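Local coordinates for protein beta-galactosidase (Trichoderma reesei, PDB 3OG2) that probably hydrolyses terminal non-reducing beta-D-galactose residues of beta-D-galactosides, as a glycoside hydrolase of family 35, at residues G326-G331 and G338-D343. Sequence-based numbering, arbitrary orientation.
Sequences GGTNWG and GYTSYD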
loop_
_atom_site.group_PDB
_atom_site.type_symbol
_atom_site.label_atom_id
_atom_site.label_comp_id
_atom_site.label_asym_id
_atom_site.label_seq_id
_atom_site.Cartn_x
_atom_site.Cartn_y
_atom_site.Cartn_z
ATOM N N GLY A 326 2.134 1.141 -0.764
ATOM C CA GLY A 326 1.027 1.904 -0.260
ATOM C C GLY A 326 0.646 3.089 -1.109
ATOM O O GLY A 326 -0.535 3.386 -1.302
ATOM N N GLY A 327 1.615 3.853 -1.649
ATOM C CA GLY A 327 1.281 5.038 -2.420
ATOM C C GLY A 327 0.799 6.209 -1.544
ATOM O O GLY A 327 1.219 6.369 -0.378
ATOM N N THR A 328 -0.059 7.034 -2.146
ATOM C CA THR A 328 -0.353 8.317 -1.539
ATOM C C THR A 328 -1.842 8.604 -1.546
ATOM O O THR A 328 -2.519 8.343 -2.575
ATOM C CB THR A 328 0.353 9.424 -2.364
ATOM O OG1 THR A 328 1.779 9.076 -2.399
ATOM C CG2 THR A 328 0.227 10.783 -1.728
ATOM N N ASN A 329 -2.351 9.162 -0.448
ATOM C CA ASN A 329 -3.746 9.622 -0.402
ATOM C C ASN A 329 -3.832 11.017 -1.036
ATOM O O ASN A 329 -4.150 12.016 -0.313
ATOM C CB ASN A 329 -4.225 9.654 1.051
ATOM C CG ASN A 329 -4.123 8.316 1.717
ATOM O OD1 ASN A 329 -4.557 7.298 1.152
ATOM N ND2 ASN A 329 -3.498 8.269 2.900
ATOM N N TRP A 330 -3.549 11.115 -2.320
ATOM C CA TRP A 330 -3.646 12.399 -3.001
ATOM C C TRP A 330 -5.089 12.800 -3.139
ATOM O O TRP A 330 -6.032 11.999 -2.997
ATOM C CB TRP A 330 -2.909 12.272 -4.375
ATOM C CG TRP A 330 -3.678 11.340 -5.281
ATOM C CD1 TRP A 330 -3.594 9.983 -5.353
ATOM C CD2 TRP A 330 -4.669 11.754 -6.238
ATOM N NE1 TRP A 330 -4.474 9.525 -6.293
ATOM C CE2 TRP A 330 -5.161 10.577 -6.851
ATOM C CE3 TRP A 330 -5.215 12.992 -6.616
ATOM C CZ2 TRP A 330 -6.152 10.599 -7.836
ATOM C CZ3 TRP A 330 -6.194 13.008 -7.595
ATOM C CH2 TRP A 330 -6.636 11.841 -8.171
ATOM N N GLY A 331 -5.302 14.096 -3.424
ATOM C CA GLY A 331 -6.655 14.541 -3.823
ATOM C C GLY A 331 -7.735 14.211 -2.803
ATOM O O GLY A 331 -8.840 13.857 -3.202
ATOM N N GLY A 338 -6.069 8.999 8.897
ATOM C CA GLY A 338 -4.746 9.045 8.297
ATOM C C GLY A 338 -4.552 10.426 7.687
ATOM O O GLY A 338 -5.437 11.271 7.705
ATOM N N TYR A 339 -3.351 10.612 7.149
ATOM C CA TYR A 339 -2.961 11.883 6.539
ATOM C C TYR A 339 -2.583 11.625 5.099
ATOM O O TYR A 339 -3.066 10.667 4.493
ATOM C CB TYR A 339 -1.930 12.591 7.424
ATOM C CG TYR A 339 -0.758 11.759 7.844
ATOM C CD1 TYR A 339 -0.777 11.014 9.062
ATOM C CD2 TYR A 339 0.396 11.696 7.034
ATOM C CE1 TYR A 339 0.336 10.245 9.419
ATOM C CE2 TYR A 339 1.483 10.921 7.418
ATOM C CZ TYR A 339 1.434 10.201 8.608
ATOM O OH TYR A 339 2.525 9.455 8.977
ATOM N N THR A 340 -1.786 12.504 4.465
ATOM C CA THR A 340 -1.605 12.342 3.012
ATOM C C THR A 340 -0.842 11.086 2.676
ATOM O O THR A 340 -1.206 10.340 1.762
ATOM C CB THR A 340 -0.847 13.544 2.415
ATOM O OG1 THR A 340 -1.500 14.730 2.825
ATOM C CG2 THR A 340 -0.936 13.435 0.896
ATOM N N SER A 341 0.258 10.808 3.361
ATOM C CA SER A 341 1.024 9.643 2.993
ATOM C C SER A 341 0.278 8.345 3.281
ATOM O O SER A 341 -0.349 8.179 4.325
ATOM C CB SER A 341 2.339 9.682 3.830
ATOM O OG SER A 341 3.143 8.515 3.512
ATOM N N TYR A 342 0.435 7.350 2.394
ATOM C CA TYR A 342 0.031 5.969 2.726
ATOM C C TYR A 342 1.263 5.068 2.528
ATOM O O TYR A 342 1.179 3.928 2.100
ATOM C CB TYR A 342 -1.101 5.462 1.869
ATOM C CG TYR A 342 -1.944 4.347 2.490
ATOM C CD1 TYR A 342 -2.516 4.442 3.769
ATOM C CD2 TYR A 342 -2.144 3.175 1.772
ATOM C CE1 TYR A 342 -3.284 3.397 4.308
ATOM C CE2 TYR A 342 -2.941 2.115 2.292
ATOM C CZ TYR A 342 -3.476 2.269 3.565
ATOM O OH TYR A 342 -4.253 1.227 4.001
ATOM N N ASP A 343 2.455 5.576 2.928
ATOM C CA ASP A 343 3.647 4.744 2.802
ATOM C C ASP A 343 3.478 3.413 3.552
ATOM O O ASP A 343 3.952 2.383 3.069
ATOM C CB ASP A 343 4.852 5.487 3.366
ATOM C CG ASP A 343 6.120 4.658 3.399
ATOM O OD1 ASP A 343 6.886 4.710 2.389
ATOM O OD2 ASP A 343 6.333 3.941 4.404
HETATM O O HOH W 1 4.389 2.361 0.289
#
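N329 bonds T340 and Y339, and G327 bonds Y342, in a buried, mostly backbone contact between two irregular, roughly antiparallel runs of one long loop, which leaves strand 318-321 and leads to helix 357-370. T328 and S341 form a single antiparallel bridge, a non-hydrogen-bonded pair flanked by N329 N to T340 O (2.8 Å) and Y342 N to G327 O (3.0 Å, more bent). N329 grips the second run twice. With CG anti to its own carbonyl carbon (chi1 -58°), its side-chain amide reaches across, and ND2 meets Y339 O almost end-on, 2.9 Å away and close to the plane of that carboxamide; OD1 accepts from R51. G326 lies against the Y342 backbone, its CA making a CH...O contact with Y342 O (3.1 Å). One water bridges G326 N and D343 O. The methyls of T328 and T340 touch, CG2 to CG2, at 3.9 Å. Within 338-343, S341 OG accepts from D343 N in an ST turn and also bonds E350. The Y342 ring, its edge against G326 O, carries its hydroxyl to E122, a galactose-binding residue, and to Y322: a loop at the galactose site of a family 35 TIM barrel.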